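Local coordinates for erythrocyte membrane protein 1 (Plasmodium falciparum, PDB 2XU0) that probably binds host cell-surface receptors through domains such as this N-terminal segment and first Duffy-binding-like domain, which has been linked to rosetting of infected red cells, at residues K39-T51 and I228-Y240. The protein carries 10 engineered substitutions. Sequence-based numbering, arbitrary orientation. Where two conformers were deposited one is given.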
ATOM      1  N   LYS A  39      11.950 -22.395  -9.829  1.00 50.34           N
ATOM      2  CA  LYS A  39      11.980 -23.468 -10.822  1.00 51.17           C
ATOM      3  C   LYS A  39      13.306 -24.206 -10.801  1.00 57.82           C
ATOM      4  O   LYS A  39      13.311 -25.430 -10.749  1.00 58.56           O
ATOM      5  CB  LYS A  39      11.658 -22.956 -12.242  1.00 53.17           C
ATOM      6  CG  LYS A  39      11.195 -24.095 -13.157  1.00 62.26           C
ATOM      7  CD  LYS A  39      11.296 -23.771 -14.642  1.00 72.93           C
ATOM      8  CE  LYS A  39      11.473 -25.013 -15.502  1.00 80.40           C
ATOM      9  NZ  LYS A  39      10.342 -25.978 -15.381  1.00 84.11           N
ATOM     10  N   LYS A  40      14.411 -23.461 -10.847  1.00 56.14           N
ATOM     11  CA  LYS A  40      15.765 -23.990 -10.837  1.00 57.18           C
ATOM     12  C   LYS A  40      16.174 -24.434  -9.434  1.00 62.41           C
ATOM     13  O   LYS A  40      15.979 -23.696  -8.459  1.00 61.78           O
ATOM     14  CB  LYS A  40      16.776 -22.976 -11.433  1.00 60.55           C
ATOM     15  CG  LYS A  40      16.918 -21.616 -10.701  1.00 79.82           C
ATOM     16  CD  LYS A  40      15.841 -20.548 -11.058  1.00 92.56           C
ATOM     17  CE  LYS A  40      15.833 -20.078 -12.506  1.00106.62           C
ATOM     18  NZ  LYS A  40      17.107 -19.414 -12.905  1.00117.28           N
ATOM     19  N   LYS A  41      16.745 -25.638  -9.338  1.00 59.42           N
ATOM     20  CA  LYS A  41      17.199 -26.178  -8.064  1.00 58.93           C
ATOM     21  C   LYS A  41      18.465 -25.468  -7.602  1.00 61.79           C
ATOM     22  O   LYS A  41      19.379 -25.191  -8.391  1.00 60.51           O
ATOM     23  CB  LYS A  41      17.390 -27.703  -8.135  1.00 62.00           C
ATOM     24  CG  LYS A  41      17.579 -28.363  -6.772  1.00 82.89           C
ATOM     25  CD  LYS A  41      16.618 -29.523  -6.547  1.00 94.69           C
ATOM     26  CE  LYS A  41      16.735 -30.118  -5.159  1.00107.77           C
ATOM     27  NZ  LYS A  41      18.059 -30.753  -4.911  1.00115.57           N
ATOM     28  N   ASN A  42      18.462 -25.105  -6.324  1.00 58.35           N
ATOM     29  CA  ASN A  42      19.590 -24.474  -5.679  1.00 57.36           C
ATOM     30  C   ASN A  42      20.151 -25.533  -4.718  1.00 61.02           C
ATOM     31  O   ASN A  42      19.498 -25.886  -3.728  1.00 59.68           O
ATOM     32  CB  ASN A  42      19.185 -23.172  -4.963  1.00 52.02           C
ATOM     33  CG  ASN A  42      20.296 -22.557  -4.139  1.00 62.58           C
ATOM     34  OD1 ASN A  42      21.478 -22.904  -4.268  1.00 52.28           O
ATOM     35  ND2 ASN A  42      19.940 -21.647  -3.254  1.00 54.07           N
ATOM     36  N   PRO A  43      21.346 -26.086  -5.028  1.00 58.55           N
ATOM     37  CA  PRO A  43      21.917 -27.132  -4.159  1.00 58.30           C
ATOM     38  C   PRO A  43      22.350 -26.625  -2.792  1.00 61.57           C
ATOM     39  O   PRO A  43      22.523 -27.420  -1.877  1.00 61.90           O
ATOM     40  CB  PRO A  43      23.137 -27.624  -4.951  1.00 59.87           C
ATOM     41  CG  PRO A  43      22.988 -27.069  -6.331  1.00 63.78           C
ATOM     42  CD  PRO A  43      22.234 -25.800  -6.173  1.00 59.73           C
ATOM     43  N   TYR A  44      22.487 -25.305  -2.651  1.00 57.58           N
ATOM     44  CA  TYR A  44      23.015 -24.648  -1.455  1.00 57.34           C
ATOM     45  C   TYR A  44      22.000 -24.015  -0.507  1.00 61.02           C
ATOM     46  O   TYR A  44      22.398 -23.402   0.482  1.00 60.92           O
ATOM     47  CB  TYR A  44      24.135 -23.679  -1.879  1.00 58.49           C
ATOM     48  CG  TYR A  44      25.029 -24.291  -2.940  1.00 60.21           C
ATOM     49  CD1 TYR A  44      25.976 -25.260  -2.609  1.00 62.25           C
ATOM     50  CD2 TYR A  44      24.849 -23.993  -4.290  1.00 60.92           C
ATOM     51  CE1 TYR A  44      26.767 -25.865  -3.586  1.00 62.29           C
ATOM     52  CE2 TYR A  44      25.629 -24.597  -5.275  1.00 61.87           C
ATOM     53  CZ  TYR A  44      26.594 -25.526  -4.917  1.00 68.52           C
ATOM     54  OH  TYR A  44      27.374 -26.115  -5.878  1.00 70.65           O
ATOM     55  N   GLU A  45      20.692 -24.233  -0.774  1.00 57.93           N
ATOM     56  CA  GLU A  45      19.528 -23.726  -0.037  1.00 57.21           C
ATOM     57  C   GLU A  45      19.631 -23.790   1.477  1.00 60.22           C
ATOM     58  O   GLU A  45      19.396 -22.794   2.158  1.00 59.27           O
ATOM     59  CB  GLU A  45      18.257 -24.451  -0.499  1.00 58.61           C
ATOM     60  CG  GLU A  45      17.657 -23.848  -1.753  1.00 70.73           C
ATOM     61  CD  GLU A  45      16.198 -24.157  -2.030  1.00 94.38           C
ATOM     62  OE1 GLU A  45      15.499 -24.649  -1.113  1.00 92.23           O
ATOM     63  OE2 GLU A  45      15.744 -23.872  -3.163  1.00 85.92           O
ATOM     64  N   GLN A  46      20.025 -24.951   1.997  1.00 57.02           N
ATOM     65  CA  GLN A  46      20.134 -25.232   3.431  1.00 56.36           C
ATOM     66  C   GLN A  46      21.142 -24.366   4.179  1.00 59.05           C
ATOM     67  O   GLN A  46      20.988 -24.185   5.388  1.00 59.80           O
ATOM     68  CB  GLN A  46      20.335 -26.745   3.714  1.00 57.63           C
ATOM     69  CG  GLN A  46      19.649 -27.717   2.727  0.50 71.79           C
ATOM     70  CD  GLN A  46      20.266 -27.788   1.331  0.50 86.25           C
ATOM     71  OE1 GLN A  46      21.400 -27.352   1.080  0.50 77.65           O
ATOM     72  NE2 GLN A  46      19.501 -28.300   0.377  0.50 78.15           N
ATOM     73  N   GLN A  47      22.134 -23.792   3.466  1.00 54.22           N
ATOM     74  CA  GLN A  47      23.158 -22.910   4.058  1.00 53.82           C
ATOM     75  C   GLN A  47      22.590 -21.504   4.330  1.00 57.40           C
ATOM     76  O   GLN A  47      23.175 -20.736   5.101  1.00 56.56           O
ATOM     77  CB  GLN A  47      24.398 -22.799   3.139  1.00 55.13           C
ATOM     78  CG  GLN A  47      25.444 -23.879   3.360  0.50 72.27           C
ATOM     79  CD  GLN A  47      25.103 -25.144   2.624  0.50 90.52           C
ATOM     80  OE1 GLN A  47      24.386 -26.013   3.130  0.50 86.82           O
ATOM     81  NE2 GLN A  47      25.607 -25.275   1.409  0.50 82.88           N
ATOM     82  N   LEU A  48      21.469 -21.168   3.660  1.00 53.55           N
ATOM     83  CA  LEU A  48      20.767 -19.886   3.765  1.00 51.89           C
ATOM     84  C   LEU A  48      19.508 -20.049   4.597  1.00 56.70           C
ATOM     85  O   LEU A  48      18.936 -19.056   5.048  1.00 56.12           O
ATOM     86  CB  LEU A  48      20.410 -19.355   2.368  1.00 51.14           C
ATOM     87  CG  LEU A  48      21.553 -18.953   1.424  1.00 54.43           C
ATOM     88  CD1 LEU A  48      21.000 -18.303   0.203  1.00 53.89           C
ATOM     89  CD2 LEU A  48      22.540 -18.002   2.097  1.00 55.25           C
ATOM     90  N   LYS A  49      19.086 -21.307   4.815  1.00 54.99           N
ATOM     91  CA  LYS A  49      17.920 -21.635   5.617  1.00 56.38           C
ATOM     92  C   LYS A  49      18.174 -21.291   7.078  1.00 64.05           C
ATOM     93  O   LYS A  49      19.189 -21.691   7.648  1.00 64.09           O
ATOM     94  CB  LYS A  49      17.536 -23.112   5.439  1.00 59.22           C
ATOM     95  CG  LYS A  49      16.226 -23.506   6.121  1.00 76.22           C
ATOM     96  CD  LYS A  49      15.040 -23.525   5.158  1.00 82.88           C
ATOM     97  CE  LYS A  49      13.827 -24.188   5.764  1.00 85.19           C
ATOM     98  NZ  LYS A  49      13.275 -23.419   6.908  1.00 85.36           N
ATOM     99  N   GLY A  50      17.273 -20.501   7.642  1.00 63.51           N
ATOM    100  CA  GLY A  50      17.360 -20.061   9.025  1.00 64.45           C
ATOM    101  C   GLY A  50      16.592 -20.953   9.975  1.00 71.46           C
ATOM    102  O   GLY A  50      15.422 -21.264   9.739  1.00 70.80           O
ATOM    103  N   THR A  51      17.246 -21.361  11.057  1.00 71.13           N
ATOM    104  CA  THR A  51      16.663 -22.198  12.100  1.00 72.10           C
ATOM    105  C   THR A  51      16.841 -21.513  13.454  1.00 77.18           C
ATOM    106  O   THR A  51      17.973 -21.209  13.853  1.00 76.92           O
ATOM    107  CB  THR A  51      17.067 -23.692  11.949  1.00 83.15           C
ATOM    108  OG1 THR A  51      16.167 -24.515  12.688  1.00 87.11           O
ATOM    109  CG2 THR A  51      18.509 -23.992  12.344  1.00 80.78           C
ATOM    110  N   ILE A 228      27.709 -13.853   6.118  1.00 46.06           N
ATOM    111  CA  ILE A 228      26.993 -15.042   5.616  1.00 44.90           C
ATOM    112  C   ILE A 228      27.730 -15.611   4.410  1.00 50.41           C
ATOM    113  O   ILE A 228      28.005 -16.804   4.404  1.00 50.94           O
ATOM    114  CB  ILE A 228      25.460 -14.794   5.350  1.00 47.21           C
ATOM    115  CG1 ILE A 228      24.722 -14.458   6.657  1.00 47.15           C
ATOM    116  CG2 ILE A 228      24.802 -16.013   4.675  1.00 47.99           C
ATOM    117  CD1 ILE A 228      23.335 -13.772   6.493  1.00 59.79           C
ATOM    118  N   TYR A 229      28.104 -14.754   3.430  1.00 47.83           N
ATOM    119  CA  TYR A 229      28.824 -15.165   2.226  1.00 48.83           C
ATOM    120  C   TYR A 229      30.148 -15.841   2.542  1.00 58.07           C
ATOM    121  O   TYR A 229      30.460 -16.859   1.922  1.00 58.47           O
ATOM    122  CB  TYR A 229      29.060 -13.990   1.269  1.00 49.09           C
ATOM    123  CG  TYR A 229      29.729 -14.393  -0.028  1.00 49.77           C
ATOM    124  CD1 TYR A 229      29.057 -15.157  -0.974  1.00 51.24           C
ATOM    125  CD2 TYR A 229      31.038 -14.014  -0.308  1.00 50.72           C
ATOM    126  CE1 TYR A 229      29.658 -15.507  -2.182  1.00 52.70           C
ATOM    127  CE2 TYR A 229      31.655 -14.368  -1.508  1.00 51.44           C
ATOM    128  CZ  TYR A 229      30.959 -15.112  -2.444  1.00 58.92           C
ATOM    129  OH  TYR A 229      31.544 -15.439  -3.644  1.00 60.51           O
ATOM    130  N   LYS A 230      30.934 -15.262   3.478  1.00 57.29           N
ATOM    131  CA  LYS A 230      32.228 -15.808   3.898  1.00 58.36           C
ATOM    132  C   LYS A 230      32.039 -17.158   4.606  1.00 64.06           C
ATOM    133  O   LYS A 230      32.846 -18.066   4.406  1.00 64.36           O
ATOM    134  CB  LYS A 230      32.969 -14.819   4.807  1.00 61.65           C
ATOM    135  CG  LYS A 230      33.711 -13.719   4.047  1.00 85.17           C
ATOM    136  CD  LYS A 230      34.494 -12.786   4.984  1.00101.34           C
ATOM    137  CE  LYS A 230      33.661 -11.653   5.546  1.00116.60           C
ATOM    138  NZ  LYS A 230      34.495 -10.664   6.276  1.00127.41           N
ATOM    139  N   SER A 231      30.943 -17.299   5.379  1.00 61.37           N
ATOM    140  CA  SER A 231      30.612 -18.520   6.117  1.00 61.87           C
ATOM    141  C   SER A 231      30.146 -19.683   5.231  1.00 68.99           C
ATOM    142  O   SER A 231      30.065 -20.810   5.722  1.00 69.17           O
ATOM    143  CB  SER A 231      29.579 -18.230   7.202  1.00 64.60           C
ATOM    144  OG  SER A 231      28.256 -18.221   6.690  1.00 71.87           O
ATOM    145  N   LEU A 232      29.812 -19.420   3.949  1.00 67.26           N
ATOM    146  CA  LEU A 232      29.337 -20.462   3.031  1.00 67.66           C
ATOM    147  C   LEU A 232      30.478 -21.390   2.629  1.00 73.38           C
ATOM    148  O   LEU A 232      31.639 -20.992   2.732  1.00 74.07           O
ATOM    149  CB  LEU A 232      28.705 -19.854   1.756  1.00 67.50           C
ATOM    150  CG  LEU A 232      27.479 -18.931   1.881  1.00 71.38           C
ATOM    151  CD1 LEU A 232      27.223 -18.217   0.571  1.00 71.19           C
ATOM    152  CD2 LEU A 232      26.233 -19.693   2.285  1.00 72.45           C
ATOM    153  N   THR A 233      30.148 -22.614   2.144  1.00 69.85           N
ATOM    154  CA  THR A 233      31.131 -23.588   1.652  1.00 69.82           C
ATOM    155  C   THR A 233      31.689 -23.035   0.327  1.00 75.94           C
ATOM    156  O   THR A 233      30.934 -22.364  -0.379  1.00 76.48           O
ATOM    157  CB  THR A 233      30.503 -24.988   1.466  1.00 74.21           C
ATOM    158  OG1 THR A 233      29.627 -24.992   0.339  1.00 73.57           O
ATOM    159  CG2 THR A 233      29.778 -25.490   2.706  1.00 70.98           C
ATOM    160  N   PRO A 234      32.970 -23.278  -0.050  1.00 72.88           N
ATOM    161  CA  PRO A 234      33.488 -22.694  -1.310  1.00 72.07           C
ATOM    162  C   PRO A 234      32.631 -22.894  -2.565  1.00 72.89           C
ATOM    163  O   PRO A 234      32.585 -22.000  -3.410  1.00 71.81           O
ATOM    164  CB  PRO A 234      34.887 -23.315  -1.460  1.00 74.07           C
ATOM    165  CG  PRO A 234      34.978 -24.391  -0.420  1.00 78.67           C
ATOM    166  CD  PRO A 234      34.028 -24.021   0.668  1.00 74.38           C
ATOM    167  N   GLU A 235      31.953 -24.051  -2.677  1.00 68.13           N
ATOM    168  CA  GLU A 235      31.084 -24.402  -3.809  1.00 67.25           C
ATOM    169  C   GLU A 235      29.811 -23.538  -3.835  1.00 68.40           C
ATOM    170  O   GLU A 235      29.314 -23.222  -4.918  1.00 68.24           O
ATOM    171  CB  GLU A 235      30.730 -25.901  -3.836  1.00 68.70           C
ATOM    172  CG  GLU A 235      31.827 -26.837  -3.353  1.00 79.54           C
ATOM    173  CD  GLU A 235      31.775 -27.101  -1.862  1.00102.08           C
ATOM    174  OE1 GLU A 235      30.907 -27.891  -1.422  1.00104.66           O
ATOM    175  OE2 GLU A 235      32.578 -26.484  -1.126  1.00 93.32           O
ATOM    176  N   ALA A 236      29.290 -23.165  -2.650  1.00 62.67           N
ATOM    177  CA  ALA A 236      28.129 -22.279  -2.512  1.00 61.83           C
ATOM    178  C   ALA A 236      28.587 -20.848  -2.833  1.00 65.04           C
ATOM    179  O   ALA A 236      27.892 -20.123  -3.553  1.00 64.81           O
ATOM    180  CB  ALA A 236      27.583 -22.344  -1.094  1.00 62.42           C
ATOM    181  N   ARG A 237      29.793 -20.471  -2.336  1.00 60.54           N
ATOM    182  CA  ARG A 237      30.419 -19.168  -2.568  1.00 59.67           C
ATOM    183  C   ARG A 237      30.593 -18.893  -4.054  1.00 63.37           C
ATOM    184  O   ARG A 237      30.474 -17.739  -4.451  1.00 63.85           O
ATOM    185  CB  ARG A 237      31.773 -19.053  -1.851  1.00 58.87           C
ATOM    186  CG  ARG A 237      31.680 -18.875  -0.339  1.00 66.93           C
ATOM    187  CD  ARG A 237      33.048 -18.797   0.336  0.90 72.41           C
ATOM    188  NE  ARG A 237      33.619 -17.447   0.305  0.80 77.05           N
ATOM    189  CZ  ARG A 237      34.525 -17.029  -0.577  0.70 87.04           C
ATOM    190  NH1 ARG A 237      34.982 -17.852  -1.515  0.60 71.37           N
ATOM    191  NH2 ARG A 237      34.982 -15.784  -0.528  0.60 68.19           N
ATOM    192  N   LYS A 238      30.854 -19.931  -4.876  1.00 59.85           N
ATOM    193  CA  LYS A 238      31.019 -19.746  -6.320  1.00 60.20           C
ATOM    194  C   LYS A 238      29.684 -19.639  -7.039  1.00 63.83           C
ATOM    195  O   LYS A 238      29.587 -18.931  -8.041  1.00 64.21           O
ATOM    196  CB  LYS A 238      31.991 -20.761  -6.969  1.00 63.83           C
ATOM    197  CG  LYS A 238      31.570 -22.219  -6.924  1.00 88.47           C
ATOM    198  CD  LYS A 238      31.109 -22.725  -8.290  1.00102.04           C
ATOM    199  CE  LYS A 238      30.424 -24.071  -8.218  1.00111.26           C
ATOM    200  NZ  LYS A 238      29.054 -23.979  -7.642  1.00116.99           N
ATOM    201  N   HIS A 239      28.640 -20.313  -6.504  1.00 58.72           N
ATOM    202  CA  HIS A 239      27.275 -20.240  -7.023  1.00 56.87           C
ATOM    203  C   HIS A 239      26.777 -18.789  -6.861  1.00 57.72           C
ATOM    204  O   HIS A 239      26.131 -18.258  -7.762  1.00 57.79           O
ATOM    205  CB  HIS A 239      26.367 -21.215  -6.263  1.00 57.15           C
ATOM    206  CG  HIS A 239      24.949 -21.235  -6.743  1.00 60.06           C
ATOM    207  ND1 HIS A 239      24.571 -21.986  -7.836  1.00 61.44           N
ATOM    208  CD2 HIS A 239      23.861 -20.596  -6.251  1.00 61.06           C
ATOM    209  CE1 HIS A 239      23.270 -21.782  -7.979  1.00 60.38           C
ATOM    210  NE2 HIS A 239      22.799 -20.956  -7.043  1.00 60.63           N
ATOM    211  N   TYR A 240      27.134 -18.147  -5.727  1.00 51.10           N
ATOM    212  CA  TYR A 240      26.791 -16.762  -5.420  1.00 49.44           C
ATOM    213  C   TYR A 240      27.920 -15.793  -5.775  1.00 53.52           C
ATOM    214  O   TYR A 240      28.132 -14.794  -5.095  1.00 53.41           O
ATOM    215  CB  TYR A 240      26.374 -16.641  -3.949  1.00 48.98           C
ATOM    216  CG  TYR A 240      25.057 -17.324  -3.685  1.00 48.79           C
ATOM    217  CD1 TYR A 240      25.005 -18.540  -3.014  1.00 50.48           C
ATOM    218  CD2 TYR A 240      23.860 -16.784  -4.157  1.00 48.69           C
ATOM    219  CE1 TYR A 240      23.790 -19.185  -2.780  1.00 51.64           C
ATOM    220  CE2 TYR A 240      22.642 -17.427  -3.943  1.00 48.70           C
ATOM    221  CZ  TYR A 240      22.610 -18.629  -3.252  1.00 51.95           C
ATOM    222  OH  TYR A 240      21.421 -19.282  -3.025  1.00 46.11           O
TER
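The N-terminal segment is pinned to the Duffy-binding-like domain where an Asx turn at N42, overlapping a type I beta turn from N42 to E45, presents Y44 to the short helix 234-239. The Y44 ring lies over the helix backbone: A236 CA makes a CH-pi contact 3.8 Å from the ring centroid and 17° off its normal, while P43 CB covers the opposite face. H239 flanks the same ring obliquely, the two planes 50° apart, with Y44 CE2 3.6 Å from H239 CB. At the far end K238 NZ, brought round by bends at chi2 and chi4, gives a weak hydrogen bond of 3.2 Å to Y44 OH and a firmer one to E235 O, using a lone pair in the carbonyl plane.

N42 both accepts and donates. With CG anti to the backbone N (chi1 173°), its amide is carried toward Y240. OD1 accepts from Y44 N at 3.1 Å, the donor standing above the carbonyl plane and not on a lone pair; ND2 lies at the edge of the Y240 ring and donates weakly to Y240 OH at 2.8 Å. The stronger partner of that hydroxyl is D255, and a glycerol, probably from the crystallisation liquor, also bonds ND2.

Next to this polar patch L48 forks: CD1 packs 3.8 Å from Y240 CZ, and CD2 meets both I228 CG2 and L232 CD2. L232 CD2 also meets Q47 CB at 3.7 Å. The 39-51 loop thus lies across the corner where helix 216-231 gives way to helix 234-239, and helix 249-268 packs beside both segments: L252 and D255 touch L48, and N260 and Q263 bond the backbone of L48 and G50.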